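Local coordinates for protein alpha-/beta-galactoside alpha-2,3-sialyltransferase (Photobacterium phosphoreum, PDB 2ZWI) that probably transfers sialic acid from a CMP-linked donor to galactosides in alpha-2,3 linkage, and binds CMP and a zinc ion, at residues 325-330 with 353-358; 109-112 with 116-119; 235-240 with 335-340. All coordinates share one frame; numbering follows the deposited sequence. Where two conformers were deposited one is given.

Interaction 1 (325-330 with 353-358). With C5P (cytidine-5'-monophosphate), chain C.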
ATOM      1  N   VAL A 325       7.109  -3.093  -0.290  1.00 12.36           N
ATOM      2  CA  VAL A 325       7.284  -3.444   1.139  1.00 12.77           C
ATOM      3  C   VAL A 325       8.138  -2.423   1.903  1.00 13.06           C
ATOM      4  O   VAL A 325       7.783  -2.012   3.015  1.00 13.31           O
ATOM      5  CB  VAL A 325       7.909  -4.861   1.312  1.00 13.18           C
ATOM      6  CG1 VAL A 325       8.425  -5.074   2.742  1.00 12.54           C
ATOM      7  CG2 VAL A 325       6.905  -5.935   0.952  1.00 12.64           C
ATOM      8  N   PHE A 326       9.251  -2.007   1.302  1.00 13.37           N
ATOM      9  CA  PHE A 326      10.174  -1.076   1.953  1.00 13.85           C
ATOM     10  C   PHE A 326       9.578   0.316   2.202  1.00 14.15           C
ATOM     11  O   PHE A 326      10.094   1.047   3.036  1.00 14.23           O
ATOM     12  CB  PHE A 326      11.483  -0.941   1.159  1.00 14.32           C
ATOM     13  CG  PHE A 326      12.279  -2.224   1.048  1.00 14.98           C
ATOM     14  CD1 PHE A 326      13.160  -2.613   2.064  1.00 15.23           C
ATOM     15  CD2 PHE A 326      12.174  -3.024  -0.089  1.00 13.58           C
ATOM     16  CE1 PHE A 326      13.922  -3.795   1.948  1.00 14.90           C
ATOM     17  CE2 PHE A 326      12.924  -4.196  -0.217  1.00 13.33           C
ATOM     18  CZ  PHE A 326      13.797  -4.592   0.806  1.00 14.06           C
ATOM     19  N   PHE A 327       8.506   0.676   1.484  1.00 14.19           N
ATOM     20  CA  PHE A 327       7.821   1.972   1.666  1.00 14.44           C
ATOM     21  C   PHE A 327       6.976   2.056   2.939  1.00 15.06           C
ATOM     22  O   PHE A 327       6.781   3.148   3.485  1.00 15.90           O
ATOM     23  CB  PHE A 327       6.942   2.306   0.457  1.00 13.89           C
ATOM     24  CG  PHE A 327       7.715   2.754  -0.754  1.00 14.15           C
ATOM     25  CD1 PHE A 327       7.911   4.112  -1.007  1.00 13.45           C
ATOM     26  CD2 PHE A 327       8.247   1.821  -1.644  1.00 11.77           C
ATOM     27  CE1 PHE A 327       8.632   4.527  -2.130  1.00 12.99           C
ATOM     28  CE2 PHE A 327       8.971   2.237  -2.770  1.00 13.59           C
ATOM     29  CZ  PHE A 327       9.159   3.586  -3.008  1.00 12.35           C
ATOM     30  N   SER A 328       6.459   0.924   3.402  1.00 15.21           N
ATOM     31  CA  SER A 328       5.638   0.911   4.620  1.00 16.07           C
ATOM     32  C   SER A 328       6.406   0.423   5.849  1.00 16.03           C
ATOM     33  O   SER A 328       5.908   0.502   6.978  1.00 15.93           O
ATOM     34  CB  SER A 328       4.371   0.081   4.418  1.00 15.83           C
ATOM     35  OG  SER A 328       4.688  -1.258   4.104  1.00 18.24           O
ATOM     36  N   LEU A 329       7.616  -0.081   5.623  1.00 15.81           N
ATOM     37  CA  LEU A 329       8.445  -0.594   6.698  1.00 16.41           C
ATOM     38  C   LEU A 329       8.831   0.538   7.647  1.00 16.03           C
ATOM     39  O   LEU A 329       9.295   1.584   7.196  1.00 15.65           O
ATOM     40  CB  LEU A 329       9.701  -1.242   6.113  1.00 17.17           C
ATOM     41  CG  LEU A 329      10.558  -2.121   7.013  1.00 18.46           C
ATOM     42  CD1 LEU A 329       9.794  -3.357   7.432  1.00 21.46           C
ATOM     43  CD2 LEU A 329      11.819  -2.496   6.286  1.00 20.49           C
ATOM     44  N   PRO A 330       8.611   0.350   8.963  1.00 16.05           N
ATOM     45  CA  PRO A 330       9.060   1.374   9.918  1.00 15.69           C
ATOM     46  C   PRO A 330      10.571   1.599   9.843  1.00 15.88           C
ATOM     47  O   PRO A 330      11.328   0.643   9.635  1.00 15.70           O
ATOM     48  CB  PRO A 330       8.660   0.783  11.269  1.00 15.98           C
ATOM     49  CG  PRO A 330       7.494  -0.152  10.932  1.00 16.58           C
ATOM     50  CD  PRO A 330       7.905  -0.760   9.632  1.00 15.87           C
ATOM     51  N   GLN A 353      15.865   6.200  -7.104  1.00 12.17           N
ATOM     52  CA  GLN A 353      16.010   7.580  -6.653  1.00 12.09           C
ATOM     53  C   GLN A 353      14.976   8.026  -5.609  1.00 11.57           C
ATOM     54  O   GLN A 353      15.335   8.725  -4.664  1.00 11.18           O
ATOM     55  CB  GLN A 353      16.090   8.570  -7.824  1.00 11.72           C
ATOM     56  CG  GLN A 353      17.325   8.406  -8.723  1.00 12.63           C
ATOM     57  CD  GLN A 353      18.642   8.475  -7.965  1.00 14.51           C
ATOM     58  OE1 GLN A 353      19.495   7.606  -8.119  1.00 16.41           O
ATOM     59  NE2 GLN A 353      18.804   9.496  -7.128  1.00 13.32           N
ATOM     60  N   VAL A 354      13.711   7.640  -5.767  1.00 11.53           N
ATOM     61  CA  VAL A 354      12.681   7.998  -4.771  0.50 11.73           C
ATOM     62  C   VAL A 354      12.976   7.327  -3.437  1.00 11.53           C
ATOM     63  O   VAL A 354      12.735   7.904  -2.370  1.00 11.70           O
ATOM     64  CB  VAL A 354      11.233   7.598  -5.168  0.50 11.70           C
ATOM     65  CG1 VAL A 354      10.218   8.416  -4.358  0.50 12.09           C
ATOM     66  CG2 VAL A 354      10.979   7.812  -6.612  0.50 12.84           C
ATOM     67  N   MET A 355      13.500   6.104  -3.490  1.00 11.54           N
ATOM     68  CA  MET A 355      13.820   5.357  -2.267  1.00 12.18           C
ATOM     69  C   MET A 355      15.027   5.968  -1.552  1.00 11.96           C
ATOM     70  O   MET A 355      15.060   6.032  -0.318  1.00 11.63           O
ATOM     71  CB  MET A 355      13.997   3.865  -2.558  1.00 12.09           C
ATOM     72  CG  MET A 355      12.663   3.189  -2.949  1.00 12.55           C
ATOM     73  SD  MET A 355      12.743   1.444  -3.417  1.00 14.00           S
ATOM     74  CE  MET A 355      12.694   0.666  -1.807  1.00 14.10           C
ATOM     75  N   ILE A 356      15.999   6.456  -2.322  1.00 12.33           N
ATOM     76  CA  ILE A 356      17.114   7.206  -1.722  1.00 12.49           C
ATOM     77  C   ILE A 356      16.627   8.513  -1.084  1.00 12.76           C
ATOM     78  O   ILE A 356      16.946   8.797   0.079  1.00 12.47           O
ATOM     79  CB  ILE A 356      18.262   7.449  -2.733  1.00 12.10           C
ATOM     80  CG1 ILE A 356      19.024   6.143  -2.984  1.00 12.17           C
ATOM     81  CG2 ILE A 356      19.210   8.549  -2.244  1.00 11.91           C
ATOM     82  CD1 ILE A 356      19.894   6.165  -4.265  1.00 12.95           C
ATOM     83  N   GLU A 357      15.841   9.289  -1.832  1.00 13.34           N
ATOM     84  CA  GLU A 357      15.324  10.583  -1.343  1.00 14.67           C
ATOM     85  C   GLU A 357      14.506  10.477  -0.055  1.00 14.44           C
ATOM     86  O   GLU A 357      14.564  11.373   0.800  1.00 14.60           O
ATOM     87  CB  GLU A 357      14.506  11.300  -2.423  1.00 15.27           C
ATOM     88  CG  GLU A 357      15.322  11.744  -3.634  1.00 19.35           C
ATOM     89  CD  GLU A 357      16.478  12.667  -3.257  1.00 24.25           C
ATOM     90  OE1 GLU A 357      17.640  12.356  -3.603  1.00 26.18           O
ATOM     91  OE2 GLU A 357      16.215  13.691  -2.594  1.00 27.68           O
ATOM     92  N   LEU A 358      13.767   9.377   0.086  1.00 13.55           N
ATOM     93  CA  LEU A 358      12.950   9.114   1.277  1.00 13.50           C
ATOM     94  C   LEU A 358      13.717   8.467   2.426  1.00 13.88           C
ATOM     95  O   LEU A 358      13.136   8.133   3.462  1.00 13.78           O
ATOM     96  CB  LEU A 358      11.761   8.225   0.901  1.00 12.63           C
ATOM     97  CG  LEU A 358      10.661   8.930   0.105  1.00 10.97           C
ATOM     98  CD1 LEU A 358       9.745   7.902  -0.507  1.00  9.88           C
ATOM     99  CD2 LEU A 358       9.882   9.859   1.017  1.00  9.70           C
TER
HETATM  100  O3P C5P C   1       7.135  -5.882  -4.554  1.00 13.32           O
HETATM  101  P   C5P C   1       5.823  -5.299  -4.915  1.00 12.40           P
HETATM  102  O1P C5P C   1       6.010  -3.824  -5.103  1.00 15.01           O
HETATM  103  O2P C5P C   1       5.238  -6.076  -6.063  1.00 13.79           O
HETATM  104  O5' C5P C   1       4.898  -5.505  -3.627  1.00 12.47           O
HETATM  105  C5' C5P C   1       3.487  -5.310  -3.666  1.00 13.08           C
HETATM  106  C4' C5P C   1       2.910  -5.903  -2.391  1.00 11.37           C
HETATM  107  O4' C5P C   1       3.229  -7.304  -2.299  1.00 12.31           O
HETATM  108  C3' C5P C   1       3.541  -5.294  -1.147  1.00 11.25           C
HETATM  109  O3' C5P C   1       2.879  -4.098  -0.755  1.00 12.50           O
HETATM  110  C2' C5P C   1       3.350  -6.375  -0.116  1.00 10.86           C
HETATM  111  O2' C5P C   1       1.976  -6.452   0.279  1.00 11.33           O
HETATM  112  C1' C5P C   1       3.556  -7.631  -0.935  1.00 10.13           C
HETATM  113  N1  C5P C   1       4.888  -8.244  -0.836  1.00  9.59           N
HETATM  114  C2  C5P C   1       5.169  -9.047   0.290  1.00 10.05           C
HETATM  115  N3  C5P C   1       6.358  -9.672   0.400  1.00  9.10           N
HETATM  116  C4  C5P C   1       7.301  -9.525  -0.554  1.00  8.47           C
HETATM  117  C5  C5P C   1       7.058  -8.744  -1.678  1.00  8.66           C
HETATM  118  C6  C5P C   1       5.817  -8.102  -1.800  1.00  9.40           C
HETATM  119  O2  C5P C   1       4.325  -9.169   1.204  1.00 10.90           O
HETATM  120  N4  C5P C   1       8.477 -10.179  -0.407  1.00  9.36           N
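F327 and M355 bury the most surface here, and their side chains meet at about a right angle, the methionine running across the outer end of the phenyl ring. M355 CG touches F327 CZ at 3.5 Å. M355 SD stands 4.9 Å from the centre of the F327 ring and 54° off its normal, an oblique Met-aromatic contact in which a polarisable sulfur adds to plain apolar packing. A bend at the thioether (chi3 84°) turns the terminal methyl to the preceding phenylalanine, where M355 CE lies 3.6 Å from F326 CB. An unbranched, flexible methionine suits this place because its successive atoms fit two different partners. Helices 325-328 and 350-357 belong to the second Rossmann-like half of a GT-B fold, the short helix following strand 317-321 and the longer one strand 334-340. L358, just past the end of helix 350-357, adds a methyl: L358 CD1 is 3.9 Å from F327 CE1. F327 also meets the ring of Y117 from helix 114-125, in the other half of the protein. V325 points away from helix 350-357, and V325 CG2 packs 3.5 Å from N1 of the bound CMP.

Interaction 2 (109-112 with 116-119)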
ATOM      1  N   PHE A 109      -8.437   8.240  -0.151  1.00  9.29           N
ATOM      2  CA  PHE A 109      -7.565   7.467  -1.038  1.00  9.63           C
ATOM      3  C   PHE A 109      -6.330   6.939  -0.283  1.00 10.14           C
ATOM      4  O   PHE A 109      -5.643   7.694   0.404  1.00 10.85           O
ATOM      5  CB  PHE A 109      -7.090   8.313  -2.226  1.00  9.19           C
ATOM      6  CG  PHE A 109      -8.154   8.607  -3.253  1.00  9.12           C
ATOM      7  CD1 PHE A 109      -8.462   7.675  -4.249  1.00 10.25           C
ATOM      8  CD2 PHE A 109      -8.828   9.828  -3.246  1.00  9.40           C
ATOM      9  CE1 PHE A 109      -9.452   7.945  -5.217  1.00 10.14           C
ATOM     10  CE2 PHE A 109      -9.804  10.118  -4.214  1.00 10.05           C
ATOM     11  CZ  PHE A 109     -10.117   9.167  -5.200  1.00  9.40           C
ATOM     12  N   TYR A 110      -6.063   5.649  -0.411  1.00 10.01           N
ATOM     13  CA  TYR A 110      -4.898   5.010   0.187  1.00 10.74           C
ATOM     14  C   TYR A 110      -3.923   4.588  -0.903  1.00 11.07           C
ATOM     15  O   TYR A 110      -4.327   3.908  -1.848  1.00 10.85           O
ATOM     16  CB  TYR A 110      -5.346   3.769   0.968  1.00 10.54           C
ATOM     17  CG  TYR A 110      -6.201   4.090   2.169  1.00 10.97           C
ATOM     18  CD1 TYR A 110      -7.572   4.336   2.036  1.00 10.20           C
ATOM     19  CD2 TYR A 110      -5.637   4.153   3.435  1.00 10.64           C
ATOM     20  CE1 TYR A 110      -8.356   4.641   3.146  1.00 10.54           C
ATOM     21  CE2 TYR A 110      -6.416   4.458   4.558  1.00 11.28           C
ATOM     22  CZ  TYR A 110      -7.757   4.701   4.398  1.00 10.96           C
ATOM     23  OH  TYR A 110      -8.490   4.988   5.501  1.00 13.51           O
ATOM     24  N   ASP A 111      -2.654   4.995  -0.788  1.00 11.93           N
ATOM     25  CA  ASP A 111      -1.624   4.613  -1.768  1.00 12.63           C
ATOM     26  C   ASP A 111      -1.613   3.105  -2.001  1.00 12.95           C
ATOM     27  O   ASP A 111      -1.803   2.347  -1.066  1.00 12.47           O
ATOM     28  CB  ASP A 111      -0.223   5.023  -1.286  1.00 13.26           C
ATOM     29  CG  ASP A 111       0.019   6.522  -1.352  1.00 13.86           C
ATOM     30  OD1 ASP A 111      -0.760   7.249  -2.014  1.00 13.04           O
ATOM     31  OD2 ASP A 111       1.012   6.962  -0.725  1.00 14.12           O
ATOM     32  N   ASP A 112      -1.347   2.697  -3.245  1.00 13.35           N
ATOM     33  CA  ASP A 112      -1.265   1.282  -3.653  1.00 13.68           C
ATOM     34  C   ASP A 112       0.071   0.643  -3.239  1.00 13.77           C
ATOM     35  O   ASP A 112       0.119  -0.529  -2.861  1.00 13.29           O
ATOM     36  CB  ASP A 112      -1.469   1.215  -5.179  1.00 13.94           C
ATOM     37  CG  ASP A 112      -1.331  -0.181  -5.758  1.00 15.13           C
ATOM     38  OD1 ASP A 112      -2.368  -0.836  -5.979  1.00 15.21           O
ATOM     39  OD2 ASP A 112      -0.189  -0.610  -6.040  1.00 18.53           O
ATOM     40  N   GLU A 116       2.784   4.839  -7.013  1.00 12.69           N
ATOM     41  CA  GLU A 116       2.530   6.269  -6.790  1.00 12.95           C
ATOM     42  C   GLU A 116       3.834   7.054  -6.638  1.00 12.50           C
ATOM     43  O   GLU A 116       3.939   8.180  -7.117  1.00 12.47           O
ATOM     44  CB  GLU A 116       1.637   6.518  -5.569  1.00 13.54           C
ATOM     45  CG  GLU A 116       0.158   6.248  -5.792  1.00 15.17           C
ATOM     46  CD  GLU A 116      -0.222   4.792  -5.532  1.00 17.42           C
ATOM     47  OE1 GLU A 116      -1.394   4.529  -5.160  1.00 16.93           O
ATOM     48  OE2 GLU A 116       0.650   3.911  -5.686  1.00 18.95           O
ATOM     49  N   TYR A 117       4.824   6.438  -5.990  1.00 12.28           N
ATOM     50  CA  TYR A 117       6.099   7.100  -5.674  1.00 12.35           C
ATOM     51  C   TYR A 117       7.039   7.168  -6.871  1.00 12.41           C
ATOM     52  O   TYR A 117       7.769   8.152  -7.041  1.00 12.73           O
ATOM     53  CB  TYR A 117       6.723   6.499  -4.390  1.00 11.93           C
ATOM     54  CG  TYR A 117       5.842   6.886  -3.227  1.00 12.86           C
ATOM     55  CD1 TYR A 117       4.746   6.097  -2.862  1.00 12.79           C
ATOM     56  CD2 TYR A 117       6.031   8.099  -2.561  1.00 12.59           C
ATOM     57  CE1 TYR A 117       3.889   6.490  -1.837  1.00 13.45           C
ATOM     58  CE2 TYR A 117       5.183   8.491  -1.524  1.00 13.25           C
ATOM     59  CZ  TYR A 117       4.114   7.688  -1.181  1.00 12.56           C
ATOM     60  OH  TYR A 117       3.274   8.088  -0.174  1.00 13.71           O
ATOM     61  N   VAL A 118       6.986   6.144  -7.720  1.00 12.53           N
ATOM     62  CA  VAL A 118       7.650   6.185  -9.034  1.00 12.51           C
ATOM     63  C   VAL A 118       7.048   7.309  -9.899  1.00 12.78           C
ATOM     64  O   VAL A 118       7.773   8.109 -10.505  1.00 12.30           O
ATOM     65  CB  VAL A 118       7.609   4.796  -9.739  1.00 12.47           C
ATOM     66  CG1 VAL A 118       8.074   4.889 -11.196  1.00 13.61           C
ATOM     67  CG2 VAL A 118       8.500   3.800  -8.981  1.00 11.54           C
ATOM     68  N   ARG A 119       5.716   7.394  -9.911  1.00 12.77           N
ATOM     69  CA  ARG A 119       5.027   8.440 -10.643  1.00 12.89           C
ATOM     70  C   ARG A 119       5.307   9.848 -10.093  1.00 12.67           C
ATOM     71  O   ARG A 119       5.515  10.790 -10.872  1.00 12.30           O
ATOM     72  CB  ARG A 119       3.536   8.117 -10.735  1.00 13.25           C
ATOM     73  CG  ARG A 119       3.289   6.930 -11.654  1.00 15.01           C
ATOM     74  CD  ARG A 119       1.850   6.469 -11.688  1.00 17.53           C
ATOM     75  NE  ARG A 119       1.716   5.271 -12.528  1.00 18.70           N
ATOM     76  CZ  ARG A 119       0.715   5.067 -13.375  1.00 20.92           C
ATOM     77  NH1 ARG A 119      -0.231   5.984 -13.522  1.00 22.60           N
ATOM     78  NH2 ARG A 119       0.663   3.959 -14.091  1.00 21.62           N
TER
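D111 and D112 meet E116 and Y117 where strand 104-110 gives way to helix 114-125, one of the strand-to-helix turns at the C-terminal edge of the first Rossmann-like sheet of this GT-B fold. F109 and Y110 end the strand, their backbones bonded to neighbouring strand 168-172 and to G81 and T83. D111 follows with its side chain directed at the helix. Its OD2 accepts the Y117 hydroxyl, with D111 OD2 2.6 Å from Y117 OH and met nearly along the C-O axis. The carboxylate stands almost upright to the tyrosine ring, the planes 81° apart. L173 N also bonds to OD2 and Y160 OH to OD1, so this buried aspartate is held at both oxygens. Such donors probably also ease the closeness of D111 OD1 to E116 OE1, 4.2 Å. D112 comes next, its OD1 bonded to N82 and its side chain about 6 Å from the bound CMP (nearest atoms). Its amide is taken by E116, whose chain is long enough to fold back from the helix through a bend at chi2 (87°). D112 N lies 2.7 Å from E116 OE1, the bond nearly straight at 164° and reaching that oxygen from above the carboxylate plane.

Interaction 3 (235-240 with 335-340)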
ATOM      1  N   GLU A 235      19.855 -11.989  16.426  1.00 16.50           N
ATOM      2  CA  GLU A 235      18.989 -10.993  15.793  1.00 16.22           C
ATOM      3  C   GLU A 235      18.392 -11.538  14.493  1.00 15.05           C
ATOM      4  O   GLU A 235      18.979 -12.404  13.849  1.00 14.77           O
ATOM      5  CB  GLU A 235      19.722  -9.665  15.585  1.00 16.81           C
ATOM      6  CG  GLU A 235      20.085  -8.992  16.921  1.00 18.76           C
ATOM      7  CD  GLU A 235      20.310  -7.502  16.799  1.00 23.66           C
ATOM      8  OE1 GLU A 235      21.033  -7.084  15.864  1.00 24.11           O
ATOM      9  OE2 GLU A 235      19.761  -6.753  17.647  1.00 25.73           O
ATOM     10  N   ASN A 236      17.220 -11.024  14.140  1.00 14.06           N
ATOM     11  CA  ASN A 236      16.395 -11.579  13.076  1.00 13.15           C
ATOM     12  C   ASN A 236      16.490 -10.753  11.795  1.00 12.26           C
ATOM     13  O   ASN A 236      16.358  -9.534  11.832  1.00 12.27           O
ATOM     14  CB  ASN A 236      14.939 -11.640  13.555  1.00 12.96           C
ATOM     15  CG  ASN A 236      14.770 -12.503  14.799  1.00 13.51           C
ATOM     16  OD1 ASN A 236      15.190 -13.659  14.820  1.00 12.27           O
ATOM     17  ND2 ASN A 236      14.132 -11.956  15.828  1.00 13.13           N
ATOM     18  N   PHE A 237      16.709 -11.427  10.669  1.00 11.71           N
ATOM     19  CA  PHE A 237      16.775 -10.784   9.354  1.00 10.79           C
ATOM     20  C   PHE A 237      15.713 -11.382   8.426  1.00 10.77           C
ATOM     21  O   PHE A 237      15.620 -12.609   8.289  1.00 10.51           O
ATOM     22  CB  PHE A 237      18.165 -10.982   8.731  1.00 10.92           C
ATOM     23  CG  PHE A 237      18.291 -10.444   7.322  1.00  9.71           C
ATOM     24  CD1 PHE A 237      18.561  -9.104   7.101  1.00  8.27           C
ATOM     25  CD2 PHE A 237      18.155 -11.288   6.218  1.00 10.99           C
ATOM     26  CE1 PHE A 237      18.693  -8.596   5.812  1.00  8.77           C
ATOM     27  CE2 PHE A 237      18.270 -10.790   4.919  1.00 10.92           C
ATOM     28  CZ  PHE A 237      18.539  -9.432   4.715  1.00  9.37           C
ATOM     29  N   ILE A 238      14.928 -10.526   7.782  1.00 10.34           N
ATOM     30  CA  ILE A 238      14.011 -10.983   6.727  1.00  9.82           C
ATOM     31  C   ILE A 238      14.498 -10.544   5.346  1.00  9.92           C
ATOM     32  O   ILE A 238      14.716  -9.347   5.103  1.00  9.28           O
ATOM     33  CB  ILE A 238      12.562 -10.480   6.942  1.00 10.44           C
ATOM     34  CG1 ILE A 238      12.019 -10.958   8.295  1.00 10.73           C
ATOM     35  CG2 ILE A 238      11.649 -10.934   5.776  1.00 10.19           C
ATOM     36  CD1 ILE A 238      10.587 -10.481   8.593  1.00  9.33           C
ATOM     37  N   PHE A 239      14.688 -11.528   4.461  1.00  9.50           N
ATOM     38  CA  PHE A 239      14.958 -11.274   3.057  1.00  9.16           C
ATOM     39  C   PHE A 239      13.645 -11.069   2.338  1.00  9.11           C
ATOM     40  O   PHE A 239      12.796 -11.965   2.362  1.00  8.81           O
ATOM     41  CB  PHE A 239      15.683 -12.455   2.400  1.00  9.25           C
ATOM     42  CG  PHE A 239      16.085 -12.189   0.971  1.00  8.77           C
ATOM     43  CD1 PHE A 239      17.302 -11.575   0.687  1.00  8.41           C
ATOM     44  CD2 PHE A 239      15.251 -12.557  -0.090  1.00  9.02           C
ATOM     45  CE1 PHE A 239      17.684 -11.318  -0.640  1.00  8.82           C
ATOM     46  CE2 PHE A 239      15.614 -12.294  -1.422  1.00  9.37           C
ATOM     47  CZ  PHE A 239      16.827 -11.669  -1.691  1.00  8.44           C
ATOM     48  N   ILE A 240      13.491  -9.900   1.706  1.00  9.40           N
ATOM     49  CA  ILE A 240      12.293  -9.559   0.933  1.00  9.72           C
ATOM     50  C   ILE A 240      12.436 -10.059  -0.503  1.00  9.78           C
ATOM     51  O   ILE A 240      13.170  -9.490  -1.298  1.00  9.41           O
ATOM     52  CB  ILE A 240      12.003  -8.016   0.948  1.00  9.98           C
ATOM     53  CG1 ILE A 240      11.822  -7.496   2.382  1.00 10.25           C
ATOM     54  CG2 ILE A 240      10.783  -7.647   0.059  1.00  9.71           C
ATOM     55  CD1 ILE A 240      10.875  -8.336   3.228  1.00 12.30           C
ATOM     56  N   ASN A 335      17.728  -1.385   7.218  1.00 14.00           N
ATOM     57  CA  ASN A 335      17.773  -1.870   5.842  1.00 14.12           C
ATOM     58  C   ASN A 335      19.229  -2.123   5.432  1.00 13.92           C
ATOM     59  O   ASN A 335      19.996  -1.178   5.291  1.00 14.78           O
ATOM     60  CB  ASN A 335      17.126  -0.845   4.907  1.00 14.46           C
ATOM     61  CG  ASN A 335      16.910  -1.370   3.489  1.00 15.74           C
ATOM     62  OD1 ASN A 335      16.530  -0.612   2.600  1.00 20.68           O
ATOM     63  ND2 ASN A 335      17.155  -2.652   3.272  1.00 16.78           N
ATOM     64  N   LYS A 336      19.609  -3.386   5.252  1.00 12.92           N
ATOM     65  CA  LYS A 336      21.002  -3.713   4.956  1.00 12.21           C
ATOM     66  C   LYS A 336      21.418  -3.529   3.493  1.00 11.70           C
ATOM     67  O   LYS A 336      22.567  -3.183   3.218  1.00 11.12           O
ATOM     68  CB  LYS A 336      21.365  -5.122   5.454  1.00 12.58           C
ATOM     69  CG  LYS A 336      21.388  -5.249   6.975  1.00 11.83           C
ATOM     70  CD  LYS A 336      22.085  -6.520   7.403  1.00 13.27           C
ATOM     71  CE  LYS A 336      22.056  -6.704   8.905  1.00 13.73           C
ATOM     72  NZ  LYS A 336      22.801  -5.652   9.616  1.00 15.46           N
ATOM     73  N   PHE A 337      20.489  -3.765   2.564  1.00 11.36           N
ATOM     74  CA  PHE A 337      20.749  -3.663   1.122  1.00 11.14           C
ATOM     75  C   PHE A 337      19.438  -3.811   0.350  1.00 11.12           C
ATOM     76  O   PHE A 337      18.521  -4.481   0.823  1.00 10.81           O
ATOM     77  CB  PHE A 337      21.755  -4.736   0.651  1.00 11.57           C
ATOM     78  CG  PHE A 337      21.355  -6.156   0.995  1.00 11.33           C
ATOM     79  CD1 PHE A 337      20.503  -6.880   0.161  1.00 10.28           C
ATOM     80  CD2 PHE A 337      21.825  -6.763   2.158  1.00 11.85           C
ATOM     81  CE1 PHE A 337      20.125  -8.183   0.477  1.00 10.99           C
ATOM     82  CE2 PHE A 337      21.451  -8.067   2.482  1.00 10.84           C
ATOM     83  CZ  PHE A 337      20.599  -8.775   1.635  1.00 11.48           C
ATOM     84  N   ILE A 338      19.337  -3.164  -0.812  1.00 10.58           N
ATOM     85  CA  ILE A 338      18.255  -3.458  -1.760  1.00 10.38           C
ATOM     86  C   ILE A 338      18.834  -3.683  -3.155  1.00 10.85           C
ATOM     87  O   ILE A 338      19.628  -2.873  -3.641  1.00 10.83           O
ATOM     88  CB  ILE A 338      17.168  -2.345  -1.833  1.00 10.97           C
ATOM     89  CG1 ILE A 338      16.637  -1.973  -0.440  1.00 10.06           C
ATOM     90  CG2 ILE A 338      16.003  -2.798  -2.707  1.00  9.57           C
ATOM     91  CD1 ILE A 338      15.552  -0.868  -0.479  1.00 10.51           C
ATOM     92  N   PHE A 339      18.449  -4.793  -3.782  1.00 10.72           N
ATOM     93  CA  PHE A 339      18.836  -5.070  -5.162  1.00 11.82           C
ATOM     94  C   PHE A 339      17.716  -4.722  -6.113  1.00 12.30           C
ATOM     95  O   PHE A 339      16.548  -5.034  -5.869  1.00 11.99           O
ATOM     96  CB  PHE A 339      19.247  -6.529  -5.370  1.00 11.29           C
ATOM     97  CG  PHE A 339      20.664  -6.818  -4.956  1.00 12.49           C
ATOM     98  CD1 PHE A 339      21.659  -7.012  -5.915  1.00 12.90           C
ATOM     99  CD2 PHE A 339      21.008  -6.870  -3.607  1.00 12.25           C
ATOM    100  CE1 PHE A 339      22.977  -7.266  -5.534  1.00 12.61           C
ATOM    101  CE2 PHE A 339      22.320  -7.112  -3.220  1.00 13.19           C
ATOM    102  CZ  PHE A 339      23.305  -7.318  -4.180  1.00 12.09           C
ATOM    103  N   TYR A 340      18.103  -4.087  -7.206  1.00 13.44           N
ATOM    104  CA  TYR A 340      17.170  -3.671  -8.236  1.00 14.97           C
ATOM    105  C   TYR A 340      17.552  -4.284  -9.585  1.00 16.55           C
ATOM    106  O   TYR A 340      18.733  -4.422  -9.904  1.00 16.77           O
ATOM    107  CB  TYR A 340      17.191  -2.149  -8.362  1.00 14.00           C
ATOM    108  CG  TYR A 340      16.829  -1.390  -7.101  1.00 14.00           C
ATOM    109  CD1 TYR A 340      17.805  -1.053  -6.159  1.00 12.83           C
ATOM    110  CD2 TYR A 340      15.506  -1.002  -6.854  1.00 12.93           C
ATOM    111  CE1 TYR A 340      17.473  -0.334  -5.002  1.00 13.40           C
ATOM    112  CE2 TYR A 340      15.166  -0.290  -5.706  1.00 12.89           C
ATOM    113  CZ  TYR A 340      16.154   0.044  -4.789  1.00 13.86           C
ATOM    114  OH  TYR A 340      15.822   0.758  -3.656  1.00 12.67           O
TER
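The ring of F337 overlaps the end of the F237 ring, with F237 CZ 3.8 Å from F337 CZ. The centroids are 5.9 Å apart and the planes inclined at 34°, an oblique pairing. F337 also reaches F239, two residues further along the first strand: F239 CE1 comes to the edge of the F337 ring, near its plane, at 4.1 Å from F337 CE1. One phenylalanine thus spans two on the same strand. Large side chains suit the place, because they can meet across the intervening strand: strands 236-240 and 335-340 are not neighbours. Their axes run 9.3 Å apart and nearly parallel, at 11°, with strand 317-321 lying between them and bonded to the first through A317.

K336, just before F337, has a helical backbone conformation, a local break in the regular strand that is consistent with K336 and F337 both reaching F237. The methylene K336 CD lies 4.3 Å from F237 CE1. A lysine fits this partly exposed margin, its aliphatic chain lying against the ring while its ammonium pairs with E334. Helix 249-259 covers the aromatic cluster: I255 and A259 touch F337, and L256 touches F239, so that phenylalanines fill the space between sheet and helix. Beyond F239, I240 and G241 belong to the CMP pocket. A parallel sheet packed by helices, with the nucleotide at the C-terminal ends of its strands, is characteristic of the Rossmann-like nucleotide-binding half of GT-B glycosyltransferases.

In the fold
Interaction 2 comes first along the chain, at the C-terminal edge of the first parallel sheet, where strand 104-110 passes to helix 114-125. Interactions 1 and 3 follow, their segments alternating in sequence: interaction 3 lies on strands of the second sheet, and interaction 1 joins two helices beside it. Helix 325-328, strand 334-340 and helix 350-357 are consecutive elements, so interactions 1 and 3 adjoin, their centres about 13 Å apart: M355 meets I338 and Y340, and F326 meets I240. Interactions 1 and 2 have centres about 12 Å apart and touch where Y117 packs against V354 and L358, joining the two halves of the GT-B fold. Interactions 2 and 3, about 23 Å apart between centres, do not touch.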